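Local coordinates for protein prolyl oligopeptidase (Novosphingobium capsulatum, PDB 1YR2) that is a serine peptidase of the S9A family that probably cleaves oligopeptides after proline and, less readily, after alanine, at residues L135-A140 / R149-P154; A167-D172 / S212-L217; R175-S180 / K192-A197; N219-Y224 / L247-T252. All coordinates share one frame; numbering follows the deposited sequence.

Interaction 1: L135-A140 / R149-P154; sequences LLVRPA and RVLLDP
A classic beta bulge in the outer hairpin of a beta-propeller blade joins 135-140 to 149-154: L151 and L152 both lie opposite L135. The evidence is at L135 O, which takes two amides, L151 N at 2.7 Å, nearly along the C=O axis, and L152 N at 3.1 Å, on a lone pair. L135 N returns a bond to L152 O, and past the bulge V137 and R149 exchange a pair of amide bonds. The extra residue sets L151 and L152 alongside L135, each pointing the same way; L135 CD2 lies 3.9 Å from L152 CD1 and 4.2 Å from L151 CD2. On the other face L136, with CG beside the backbone N (chi1 -53°), brings CD2 to 3.7 Å from V150 CG2. Back on the face of L135, V137 CG1, in the crowded position between N and carbonyl carbon, sits 3.5 Å above the plane of the R149 guanidinium, over its centre. A bend at chi3 (52°) folds the arginine into that place, and its NH1 is hydrogen-bonded to V196 O of the next blade. One carbonyl serving two successive amides is the signature of a classic bulge, here on the outermost strand of a four-stranded antiparallel blade.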
loop_
_atom_site.group_PDB
_atom_site.type_symbol
_atom_site.label_atom_id
_atom_site.label_comp_id
_atom_site.label_asym_id
_atom_site.label_seq_id
_atom_site.Cartn_x
_atom_site.Cartn_y
_atom_site.Cartn_z
ATOM N N LEU A 135 -16.313 17.203 -1.665
ATOM C CA LEU A 135 -17.383 16.305 -2.121
ATOM C C LEU A 135 -18.166 17.090 -3.166
ATOM O O LEU A 135 -18.757 18.151 -2.873
ATOM C CB LEU A 135 -18.305 15.906 -0.972
ATOM C CG LEU A 135 -19.375 14.878 -1.401
ATOM C CD1 LEU A 135 -18.761 13.673 -1.993
ATOM C CD2 LEU A 135 -20.273 14.580 -0.192
ATOM N N LEU A 136 -18.138 16.546 -4.362
ATOM C CA LEU A 136 -18.897 17.029 -5.504
ATOM C C LEU A 136 -20.113 16.190 -5.815
ATOM O O LEU A 136 -20.211 14.980 -5.507
ATOM C CB LEU A 136 -18.021 17.054 -6.763
ATOM C CG LEU A 136 -16.703 17.796 -6.653
ATOM C CD1 LEU A 136 -16.164 17.994 -8.011
ATOM C CD2 LEU A 136 -16.866 19.096 -5.921
ATOM N N VAL A 137 -21.066 16.857 -6.449
ATOM C CA VAL A 137 -22.289 16.215 -6.872
ATOM C C VAL A 137 -22.686 16.761 -8.226
ATOM O O VAL A 137 -22.454 17.923 -8.557
ATOM C CB VAL A 137 -23.433 16.482 -5.861
ATOM C CG1 VAL A 137 -23.765 17.976 -5.788
ATOM C CG2 VAL A 137 -24.660 15.660 -6.210
ATOM N N ARG A 138 -23.289 15.940 -9.042
ATOM C CA ARG A 138 -23.852 16.442 -10.298
ATOM C C ARG A 138 -24.993 15.540 -10.758
ATOM O O ARG A 138 -25.163 14.467 -10.195
ATOM C CB ARG A 138 -22.753 16.562 -11.348
ATOM C CG ARG A 138 -22.279 15.214 -11.917
ATOM C CD ARG A 138 -21.110 15.371 -12.956
ATOM N NE ARG A 138 -20.695 14.044 -13.416
ATOM C CZ ARG A 138 -19.488 13.724 -13.778
ATOM N NH1 ARG A 138 -18.537 14.634 -13.828
ATOM N NH2 ARG A 138 -19.226 12.498 -14.154
ATOM N N PRO A 139 -25.816 15.940 -11.719
ATOM C CA PRO A 139 -26.853 15.014 -12.197
ATOM C C PRO A 139 -26.255 13.709 -12.748
ATOM O O PRO A 139 -25.203 13.726 -13.395
ATOM C CB PRO A 139 -27.587 15.822 -13.287
ATOM C CG PRO A 139 -27.308 17.278 -12.884
ATOM C CD PRO A 139 -25.869 17.242 -12.423
ATOM N N ALA A 140 -26.948 12.603 -12.512
ATOM C CA ALA A 140 -26.471 11.277 -12.878
ATOM C C ALA A 140 -26.273 11.145 -14.363
ATOM O O ALA A 140 -25.419 10.394 -14.782
ATOM C CB ALA A 140 -27.435 10.187 -12.386
ATOM N N ARG A 149 -20.668 20.181 -8.851
ATOM C CA ARG A 149 -20.965 21.241 -7.888
ATOM C C ARG A 149 -20.378 20.851 -6.529
ATOM O O ARG A 149 -20.470 19.687 -6.111
ATOM C CB ARG A 149 -22.486 21.426 -7.810
ATOM C CG ARG A 149 -22.971 22.269 -6.666
ATOM C CD ARG A 149 -24.427 22.602 -6.749
ATOM N NE ARG A 149 -25.313 21.429 -6.953
ATOM C CZ ARG A 149 -25.991 20.795 -5.992
ATOM N NH1 ARG A 149 -25.845 21.138 -4.710
ATOM N NH2 ARG A 149 -26.809 19.789 -6.323
ATOM N N VAL A 150 -19.748 21.803 -5.850
ATOM C CA VAL A 150 -19.213 21.546 -4.533
ATOM C C VAL A 150 -20.347 21.445 -3.523
ATOM O O VAL A 150 -21.056 22.400 -3.247
ATOM C CB VAL A 150 -18.236 22.621 -4.105
ATOM C CG1 VAL A 150 -17.762 22.390 -2.666
ATOM C CG2 VAL A 150 -17.071 22.678 -5.120
ATOM N N LEU A 151 -20.495 20.260 -2.973
ATOM C CA LEU A 151 -21.465 19.952 -1.952
ATOM C C LEU A 151 -20.877 20.130 -0.560
ATOM O O LEU A 151 -21.529 20.741 0.274
ATOM C CB LEU A 151 -21.994 18.524 -2.150
ATOM C CG LEU A 151 -23.147 18.127 -1.232
ATOM C CD1 LEU A 151 -24.370 19.088 -1.333
ATOM C CD2 LEU A 151 -23.574 16.698 -1.549
ATOM N N LEU A 152 -19.688 19.582 -0.293
ATOM C CA LEU A 152 -18.915 19.945 0.898
ATOM C C LEU A 152 -17.501 20.354 0.538
ATOM O O LEU A 152 -16.874 19.740 -0.320
ATOM C CB LEU A 152 -18.843 18.774 1.887
ATOM C CG LEU A 152 -20.140 18.097 2.336
ATOM C CD1 LEU A 152 -19.813 16.784 3.033
ATOM C CD2 LEU A 152 -20.880 19.046 3.232
ATOM N N ASP A 153 -17.002 21.421 1.169
ATOM C CA ASP A 153 -15.603 21.774 1.069
ATOM C C ASP A 153 -14.969 21.885 2.456
ATOM O O ASP A 153 -14.961 22.948 3.069
ATOM C CB ASP A 153 -15.397 23.059 0.311
ATOM C CG ASP A 153 -13.926 23.277 -0.027
ATOM O OD1 ASP A 153 -13.054 22.615 0.593
ATOM O OD2 ASP A 153 -13.553 24.036 -0.935
ATOM N N PRO A 154 -14.412 20.792 2.934
ATOM C CA PRO A 154 -13.882 20.750 4.301
ATOM C C PRO A 154 -12.730 21.728 4.548
ATOM O O PRO A 154 -12.538 22.141 5.694
ATOM C CB PRO A 154 -13.441 19.314 4.459
ATOM C CG PRO A 154 -14.086 18.580 3.361
ATOM C CD PRO A 154 -14.266 19.509 2.243
#

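Interaction 2: A167-D172 / S212-L217; sequences AWAASD and SGLAWL
W216 carries this contact between the innermost strands of two successive propeller blades. From its backbone the side chain leaves with CG beside the backbone N (chi1 -77°). CB passes D172 OD1 at 4.1 Å, the two side chains sliding past each other in opposite directions. At the five-membered ring S171 CA stands almost straight above the face, 3.5 Å from the centroid, a CH-pi contact. CD1 comes to 3.3 Å from A170 O. NE1 donates to A169 O at 2.9 Å with a fairly straight N-H (163°); the oxygen lies in the indole plane, whereas the nitrogen is 65° out of the carbonyl plane. A169 is also backbone-bonded to A178 in its own sheet, consistent with this steep approach. Beyond NE1, the six-membered ring runs under S171 CB, which is 3.6 Å above the indole plane, while S171 OG turns to L176 N. Beside the ring L214 CB meets A169 CB at 4.0 Å, and a water bridges D172 OD2 and W216 O. A leucine at W216 would lose the N-H donor and the flat face, and would probably leave S171 poorly packed and weaken the joint between the blades. The chemistry thus combines one directional bond at the ring edge with broad dispersion over its face, joining two strands that share no backbone bridge.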
loop_
_atom_site.group_PDB
_atom_site.type_symbol
_atom_site.label_atom_id
_atom_site.label_comp_id
_atom_site.label_asym_id
_atom_site.label_seq_id
_atom_site.Cartn_x
_atom_site.Cartn_y
_atom_site.Cartn_z
ATOM N N ALA A 167 -16.399 10.724 6.964
ATOM C CA ALA A 167 -17.201 9.832 6.114
ATOM C C ALA A 167 -18.430 10.538 5.591
ATOM O O ALA A 167 -18.855 11.541 6.164
ATOM C CB ALA A 167 -17.627 8.583 6.907
ATOM N N TRP A 168 -19.027 10.014 4.497
ATOM C CA TRP A 168 -20.258 10.595 3.960
ATOM C C TRP A 168 -21.095 9.464 3.347
ATOM O O TRP A 168 -20.538 8.476 2.967
ATOM C CB TRP A 168 -20.011 11.693 2.938
ATOM C CG TRP A 168 -19.156 11.325 1.787
ATOM C CD1 TRP A 168 -17.826 11.451 1.716
ATOM C CD2 TRP A 168 -19.575 10.753 0.528
ATOM N NE1 TRP A 168 -17.370 11.008 0.498
ATOM C CE2 TRP A 168 -18.420 10.561 -0.244
ATOM C CE3 TRP A 168 -20.792 10.420 -0.018
ATOM C CZ2 TRP A 168 -18.438 10.047 -1.535
ATOM C CZ3 TRP A 168 -20.825 9.895 -1.327
ATOM C CH2 TRP A 168 -19.652 9.720 -2.061
ATOM N N ALA A 169 -22.403 9.668 3.284
ATOM C CA ALA A 169 -23.332 8.723 2.720
ATOM C C ALA A 169 -24.520 9.490 2.221
ATOM O O ALA A 169 -25.184 10.220 2.972
ATOM C CB ALA A 169 -23.740 7.699 3.735
ATOM N N ALA A 170 -24.818 9.324 0.944
ATOM C CA ALA A 170 -26.038 9.863 0.390
ATOM C C ALA A 170 -27.217 8.929 0.729
ATOM O O ALA A 170 -27.071 7.687 0.760
ATOM C CB ALA A 170 -25.904 10.016 -1.078
ATOM N N SER A 171 -28.397 9.522 0.905
ATOM C CA SER A 171 -29.616 8.762 1.123
ATOM C C SER A 171 -29.985 7.907 -0.094
ATOM O O SER A 171 -29.476 8.105 -1.217
ATOM C CB SER A 171 -30.795 9.707 1.503
ATOM O OG SER A 171 -31.125 10.604 0.450
ATOM N N ASP A 172 -30.912 6.972 0.111
ATOM C CA ASP A 172 -31.240 6.002 -0.949
ATOM C C ASP A 172 -31.741 6.682 -2.207
ATOM O O ASP A 172 -31.447 6.237 -3.336
ATOM C CB ASP A 172 -32.281 4.971 -0.462
ATOM C CG ASP A 172 -31.696 3.933 0.508
ATOM O OD1 ASP A 172 -30.465 3.967 0.795
ATOM O OD2 ASP A 172 -32.400 3.022 1.031
ATOM N N SER A 212 -18.059 4.435 14.013
ATOM C CA SER A 212 -19.370 4.174 13.424
ATOM C C SER A 212 -19.372 4.135 11.905
ATOM O O SER A 212 -18.555 4.797 11.266
ATOM C CB SER A 212 -20.236 5.335 13.844
ATOM O OG SER A 212 -21.589 5.174 13.484
ATOM N N GLY A 213 -20.310 3.409 11.347
ATOM C CA GLY A 213 -20.768 3.613 9.991
ATOM C C GLY A 213 -21.777 4.724 9.865
ATOM O O GLY A 213 -22.121 5.413 10.836
ATOM N N LEU A 214 -22.245 4.918 8.643
ATOM C CA LEU A 214 -23.355 5.793 8.372
ATOM C C LEU A 214 -24.164 4.929 7.441
ATOM O O LEU A 214 -23.664 4.507 6.387
ATOM C CB LEU A 214 -22.905 7.043 7.630
ATOM C CG LEU A 214 -21.956 7.976 8.334
ATOM C CD1 LEU A 214 -21.537 9.070 7.385
ATOM C CD2 LEU A 214 -22.570 8.529 9.604
ATOM N N ALA A 215 -25.380 4.609 7.814
ATOM C CA ALA A 215 -26.193 3.757 6.943
ATOM C C ALA A 215 -27.608 4.244 6.926
ATOM O O ALA A 215 -28.293 4.234 7.955
ATOM C CB ALA A 215 -26.166 2.321 7.403
ATOM N N TRP A 216 -28.095 4.610 5.739
ATOM C CA TRP A 216 -29.449 5.121 5.632
ATOM C C TRP A 216 -30.449 3.964 5.666
ATOM O O TRP A 216 -30.225 2.907 5.068
ATOM C CB TRP A 216 -29.612 5.896 4.316
ATOM C CG TRP A 216 -28.993 7.264 4.341
ATOM C CD1 TRP A 216 -27.710 7.601 4.006
ATOM C CD2 TRP A 216 -29.619 8.481 4.757
ATOM N NE1 TRP A 216 -27.516 8.949 4.142
ATOM C CE2 TRP A 216 -28.664 9.515 4.627
ATOM C CE3 TRP A 216 -30.905 8.806 5.183
ATOM C CZ2 TRP A 216 -28.943 10.838 4.943
ATOM C CZ3 TRP A 216 -31.193 10.092 5.494
ATOM C CH2 TRP A 216 -30.216 11.119 5.345
ATOM N N LEU A 217 -31.541 4.186 6.388
ATOM C CA LEU A 217 -32.693 3.326 6.397
ATOM C C LEU A 217 -33.731 4.077 5.592
ATOM O O LEU A 217 -34.413 4.949 6.103
ATOM C CB LEU A 217 -33.125 3.073 7.815
ATOM C CG LEU A 217 -34.177 2.012 8.027
ATOM C CD1 LEU A 217 -33.566 0.652 8.097
ATOM C CD2 LEU A 217 -34.988 2.342 9.281
HETATM O O HOH W 1 -32.330 1.643 3.042
#

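Interaction 3: R175-S180 / K192-A197; sequences RLLAYS and KFVGVA
Strands 176-180 and 192-195 run antiparallel, their axes 4.7 Å apart at closest approach and their directions 152° apart. L177-V194 and Y179-K192 are hydrogen-bonded pairs, each with two amide bonds, the tightest being K192 N to Y179 O at 2.8 Å; L176-G195 and A178-F193 are the non-hydrogen-bonded pairs between and beside them. At one end V196 N reaches R175 O from 40° above the carbonyl plane, and a water links the same oxygen to A197 N. Y179 places its ring with CG in the crowded position between N and carbonyl carbon (chi1 63°), which swings it back across K192. K192 CB then lies over one ring face, toward the rim, 3.9 Å from the centroid, a CH-pi contact; the extended lysine chain goes on to set CD 3.8 Å from Y179 OH. On the sheet face that carries Y179 and K192, L177 lies beside V194, CB to CG1 3.8 Å, and V196 CG2 also approaches L177 CB, at 4.1 Å. The opposite sheet face carries A178 CB against F193 CE2 at 3.6 Å. An alanine at Y179 would remove the ring under K192 CB and would probably leave the lysine stem loosely held and the packing on L152 and L165 incomplete. These are the two middle strands of their blade, flanked by strand 163-170 inside and 204-210 outside. L177 and Y179 pack on L152 of strand 149-152 in the preceding blade, and L177 also on L135 of strand 134-139, while F193 points to the following blade.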
loop_
_atom_site.group_PDB
_atom_site.type_symbol
_atom_site.label_atom_id
_atom_site.label_comp_id
_atom_site.label_asym_id
_atom_site.label_seq_id
_atom_site.Cartn_x
_atom_site.Cartn_y
_atom_site.Cartn_z
ATOM N N ARG A 175 -31.435 12.532 -2.069
ATOM C CA ARG A 175 -31.889 13.892 -1.788
ATOM C C ARG A 175 -31.269 14.508 -0.533
ATOM O O ARG A 175 -31.260 15.749 -0.399
ATOM C CB ARG A 175 -33.422 13.975 -1.739
ATOM C CG ARG A 175 -34.138 13.624 -3.052
ATOM C CD ARG A 175 -35.646 13.887 -2.989
ATOM N NE ARG A 175 -35.860 15.326 -2.788
ATOM C CZ ARG A 175 -35.875 16.239 -3.765
ATOM N NH1 ARG A 175 -35.744 15.882 -5.014
ATOM N NH2 ARG A 175 -36.033 17.529 -3.476
ATOM N N LEU A 176 -30.706 13.671 0.348
ATOM C CA LEU A 176 -30.013 14.138 1.561
ATOM C C LEU A 176 -28.669 13.462 1.683
ATOM O O LEU A 176 -28.466 12.374 1.119
ATOM C CB LEU A 176 -30.816 13.770 2.811
ATOM C CG LEU A 176 -32.175 14.406 2.918
ATOM C CD1 LEU A 176 -32.930 13.715 4.061
ATOM C CD2 LEU A 176 -32.053 15.939 3.164
ATOM N N LEU A 177 -27.735 14.132 2.332
ATOM C CA LEU A 177 -26.420 13.576 2.552
ATOM C C LEU A 177 -26.040 13.743 4.008
ATOM O O LEU A 177 -26.197 14.811 4.608
ATOM C CB LEU A 177 -25.417 14.236 1.618
ATOM C CG LEU A 177 -24.019 13.643 1.720
ATOM C CD1 LEU A 177 -23.674 12.957 0.481
ATOM C CD2 LEU A 177 -23.048 14.711 2.096
ATOM N N ALA A 178 -25.564 12.654 4.573
ATOM C CA ALA A 178 -25.111 12.606 5.936
ATOM C C ALA A 178 -23.617 12.575 5.889
ATOM O O ALA A 178 -23.030 11.917 5.015
ATOM C CB ALA A 178 -25.647 11.354 6.653
ATOM N N TYR A 179 -22.974 13.278 6.832
ATOM C CA TYR A 179 -21.555 13.223 6.917
ATOM C C TYR A 179 -21.029 13.325 8.324
ATOM O O TYR A 179 -21.680 13.896 9.167
ATOM C CB TYR A 179 -20.919 14.262 5.989
ATOM C CG TYR A 179 -21.245 15.653 6.325
ATOM C CD1 TYR A 179 -22.470 16.210 5.969
ATOM C CD2 TYR A 179 -20.309 16.455 6.942
ATOM C CE1 TYR A 179 -22.755 17.538 6.270
ATOM C CE2 TYR A 179 -20.608 17.745 7.259
ATOM C CZ TYR A 179 -21.813 18.283 6.897
ATOM O OH TYR A 179 -22.102 19.596 7.196
ATOM N N SER A 180 -19.853 12.734 8.533
ATOM C CA SER A 180 -19.189 12.660 9.827
ATOM C C SER A 180 -18.014 13.637 9.883
ATOM O O SER A 180 -17.148 13.612 8.980
ATOM C CB SER A 180 -18.627 11.264 9.938
ATOM O OG SER A 180 -18.280 11.047 11.224
ATOM N N LYS A 192 -23.629 15.263 10.693
ATOM C CA LYS A 192 -24.404 16.425 10.231
ATOM C C LYS A 192 -25.048 16.010 8.900
ATOM O O LYS A 192 -24.729 14.969 8.320
ATOM C CB LYS A 192 -23.474 17.603 9.988
ATOM C CG LYS A 192 -22.870 18.164 11.244
ATOM C CD LYS A 192 -22.013 19.374 10.989
ATOM C CE LYS A 192 -21.198 19.674 12.228
ATOM N NZ LYS A 192 -20.508 20.979 12.158
ATOM N N PHE A 193 -25.929 16.847 8.402
ATOM C CA PHE A 193 -26.677 16.536 7.199
ATOM C C PHE A 193 -26.756 17.809 6.330
ATOM O O PHE A 193 -26.882 18.935 6.823
ATOM C CB PHE A 193 -28.095 16.054 7.568
ATOM C CG PHE A 193 -28.148 14.823 8.452
ATOM C CD1 PHE A 193 -28.019 14.916 9.834
ATOM C CD2 PHE A 193 -28.354 13.549 7.888
ATOM C CE1 PHE A 193 -28.048 13.791 10.624
ATOM C CE2 PHE A 193 -28.436 12.429 8.663
ATOM C CZ PHE A 193 -28.283 12.515 10.025
ATOM N N VAL A 194 -26.762 17.599 5.018
ATOM C CA VAL A 194 -26.994 18.667 4.060
ATOM C C VAL A 194 -28.081 18.203 3.064
ATOM O O VAL A 194 -28.228 17.006 2.774
ATOM C CB VAL A 194 -25.660 19.026 3.374
ATOM C CG1 VAL A 194 -25.111 17.880 2.562
ATOM C CG2 VAL A 194 -25.769 20.213 2.520
ATOM N N GLY A 195 -28.910 19.149 2.629
ATOM C CA GLY A 195 -29.840 18.922 1.542
ATOM C C GLY A 195 -29.075 19.041 0.246
ATOM O O GLY A 195 -28.301 19.960 0.008
ATOM N N VAL A 196 -29.270 18.086 -0.620
ATOM C CA VAL A 196 -28.426 18.000 -1.779
ATOM C C VAL A 196 -28.787 19.041 -2.841
ATOM O O VAL A 196 -27.885 19.629 -3.459
ATOM C CB VAL A 196 -28.462 16.581 -2.365
ATOM C CG1 VAL A 196 -27.741 16.519 -3.660
ATOM C CG2 VAL A 196 -27.832 15.570 -1.372
ATOM N N ALA A 197 -30.087 19.248 -3.087
ATOM C CA ALA A 197 -30.546 20.189 -4.121
ATOM C C ALA A 197 -29.919 21.571 -3.923
ATOM O O ALA A 197 -29.391 22.154 -4.874
ATOM C CB ALA A 197 -32.082 20.311 -4.124
HETATM O O HOH W 2 -32.254 17.497 -2.253
#

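Interaction 4: N219-Y224 / L247-T252; sequences NDALLY and LHRLGT
L247 and L223 cross obliquely on one face of this antiparallel pair, and Y224 and H248 cross obliquely on the other. L247 has CG anti to the backbone N (chi1 -180°), so CD1 lies back over the partner strand, 3.7 Å from A221 CB and 3.9 Å from L223 CD2. Its second methyl, CD2, stands 3.8 Å above the R249 guanidinium plane, toward the rim; R249 NH1 goes on to Q258. On the far face the Y224 ring, with CG in the crowded position (chi1 68°), puts CE1 3.9 Å from H248 CB, and L222 O lies at the ring edge, in plane. Both imidazole nitrogens are bound by carboxylates, ND1 by D257 and NE2 by D204, which would probably favour the protonated form. L222 and H248 form a hydrogen-bonded pair, H248 N to L222 O being 2.9 Å. L250 N adds a nearly straight bond to D220 O at 3.1 Å, while L250 CD2 rests 3.6 Å from D220 C. A type II turn from R249 to T252 follows, in which T252 OG1 donates to R249 O at 2.7 Å, and G251 has a positive phi (86°) that would jam a CB against L250 O. The pair forms the middle of a four-stranded blade, between strands 215-216 and 258-261; L222 and L250 pack on W216 and on F193 in strand 188-195 of the preceding blade.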
loop_
_atom_site.group_PDB
_atom_site.type_symbol
_atom_site.label_atom_id
_atom_site.label_comp_id
_atom_site.label_asym_id
_atom_site.label_seq_id
_atom_site.Cartn_x
_atom_site.Cartn_y
_atom_site.Cartn_z
ATOM N N ASN A 219 -34.999 6.959 3.074
ATOM C CA ASN A 219 -34.635 8.346 2.757
ATOM C C ASN A 219 -34.664 9.337 3.896
ATOM O O ASN A 219 -34.248 10.471 3.700
ATOM C CB ASN A 219 -35.499 8.840 1.596
ATOM C CG ASN A 219 -35.448 7.864 0.411
ATOM O OD1 ASN A 219 -34.376 7.476 -0.003
ATOM N ND2 ASN A 219 -36.571 7.474 -0.088
ATOM N N ASP A 220 -35.077 8.916 5.083
ATOM C CA ASP A 220 -35.285 9.849 6.194
ATOM C C ASP A 220 -34.939 9.302 7.542
ATOM O O ASP A 220 -35.485 9.769 8.548
ATOM C CB ASP A 220 -36.751 10.281 6.227
ATOM C CG ASP A 220 -37.684 9.102 6.360
ATOM O OD1 ASP A 220 -37.213 7.969 6.641
ATOM O OD2 ASP A 220 -38.911 9.197 6.191
ATOM N N ALA A 221 -34.039 8.300 7.589
ATOM C CA ALA A 221 -33.537 7.812 8.866
ATOM C C ALA A 221 -32.156 7.216 8.639
ATOM O O ALA A 221 -31.880 6.686 7.556
ATOM C CB ALA A 221 -34.468 6.767 9.478
ATOM N N LEU A 222 -31.338 7.268 9.679
ATOM C CA LEU A 222 -29.925 6.900 9.613
ATOM C C LEU A 222 -29.553 6.052 10.824
ATOM O O LEU A 222 -29.831 6.446 11.956
ATOM C CB LEU A 222 -29.072 8.172 9.635
ATOM C CG LEU A 222 -27.591 7.893 9.345
ATOM C CD1 LEU A 222 -27.302 7.816 7.864
ATOM C CD2 LEU A 222 -26.688 8.903 9.974
ATOM N N LEU A 223 -28.976 4.883 10.572
ATOM C CA LEU A 223 -28.368 4.056 11.618
ATOM C C LEU A 223 -26.911 4.441 11.849
ATOM O O LEU A 223 -26.153 4.667 10.897
ATOM C CB LEU A 223 -28.374 2.577 11.206
ATOM C CG LEU A 223 -29.716 1.895 11.130
ATOM C CD1 LEU A 223 -29.624 0.626 10.292
ATOM C CD2 LEU A 223 -30.228 1.552 12.496
ATOM N N TYR A 224 -26.531 4.484 13.117
ATOM C CA TYR A 224 -25.203 4.888 13.519
ATOM C C TYR A 224 -24.864 4.228 14.859
ATOM O O TYR A 224 -25.725 3.680 15.545
ATOM C CB TYR A 224 -25.122 6.423 13.630
ATOM C CG TYR A 224 -25.931 7.031 14.771
ATOM C CD1 TYR A 224 -27.313 7.266 14.646
ATOM C CD2 TYR A 224 -25.327 7.378 15.969
ATOM C CE1 TYR A 224 -28.031 7.795 15.687
ATOM C CE2 TYR A 224 -26.059 7.880 17.034
ATOM C CZ TYR A 224 -27.409 8.141 16.862
ATOM O OH TYR A 224 -28.107 8.705 17.902
ATOM N N LEU A 247 -31.062 4.547 15.797
ATOM C CA LEU A 247 -31.721 5.021 14.581
ATOM C C LEU A 247 -32.110 6.464 14.841
ATOM O O LEU A 247 -32.831 6.774 15.797
ATOM C CB LEU A 247 -32.955 4.195 14.226
ATOM C CG LEU A 247 -33.733 4.584 12.974
ATOM C CD1 LEU A 247 -32.862 4.276 11.746
ATOM C CD2 LEU A 247 -35.054 3.857 12.902
ATOM N N HIS A 248 -31.639 7.347 13.978
ATOM C CA HIS A 248 -32.061 8.729 14.017
ATOM C C HIS A 248 -33.089 9.014 12.923
ATOM O O HIS A 248 -32.819 8.784 11.733
ATOM C CB HIS A 248 -30.879 9.685 13.826
ATOM C CG HIS A 248 -31.288 11.120 13.790
ATOM N ND1 HIS A 248 -31.868 11.740 14.870
ATOM C CD2 HIS A 248 -31.253 12.046 12.793
ATOM C CE1 HIS A 248 -32.139 12.999 14.559
ATOM N NE2 HIS A 248 -31.794 13.206 13.301
ATOM N N ARG A 249 -34.210 9.611 13.316
ATOM C CA ARG A 249 -35.210 10.079 12.336
ATOM C C ARG A 249 -35.049 11.550 12.001
ATOM O O ARG A 249 -34.942 12.393 12.862
ATOM C CB ARG A 249 -36.624 9.746 12.818
ATOM C CG ARG A 249 -36.888 8.214 12.748
ATOM C CD ARG A 249 -38.305 7.839 13.154
ATOM N NE ARG A 249 -38.548 6.400 13.076
ATOM C CZ ARG A 249 -38.397 5.564 14.089
ATOM N NH1 ARG A 249 -37.987 5.984 15.287
ATOM N NH2 ARG A 249 -38.666 4.294 13.899
ATOM N N LEU A 250 -34.970 11.855 10.722
ATOM C CA LEU A 250 -34.534 13.176 10.329
ATOM C C LEU A 250 -35.633 14.152 10.725
ATOM O O LEU A 250 -36.787 13.809 10.625
ATOM C CB LEU A 250 -34.248 13.208 8.821
ATOM C CG LEU A 250 -32.846 12.922 8.301
ATOM C CD1 LEU A 250 -31.887 13.987 8.806
ATOM C CD2 LEU A 250 -32.345 11.509 8.660
ATOM N N GLY A 251 -35.262 15.338 11.196
ATOM C CA GLY A 251 -36.208 16.338 11.692
ATOM C C GLY A 251 -36.607 16.217 13.154
ATOM O O GLY A 251 -37.533 16.880 13.626
ATOM N N THR A 252 -35.964 15.318 13.878
ATOM C CA THR A 252 -36.202 15.198 15.300
ATOM C C THR A 252 -34.873 15.388 16.020
ATOM O O THR A 252 -33.814 15.294 15.405
ATOM C CB THR A 252 -36.800 13.830 15.670
ATOM O OG1 THR A 252 -35.875 12.788 15.338
ATOM C CG2 THR A 252 -38.022 13.505 14.811
#

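In the fold
The contacts span three consecutive blades: interactions 1, 3 and 4 lie one in each, and interaction 2 joins the last two. Interaction 1 reaches interaction 3 through R149 NH1 and V196 O, 2.8 Å apart, and interaction 2 through L135 CD1 and W168 CE2, 3.6 Å apart. Interactions 2 and 3, centres 9 Å apart, share a sheet, interaction 3 being nested inside the loop closed by interaction 2. F193 CD2 and L250 CD1, at 3.7 Å, bring interaction 3 against interaction 4; interactions 1 and 4 stay about 13 Å apart at their nearest atoms. All belong to the propeller rather than to the alpha/beta-hydrolase domain, which in this family carries the catalytic serine.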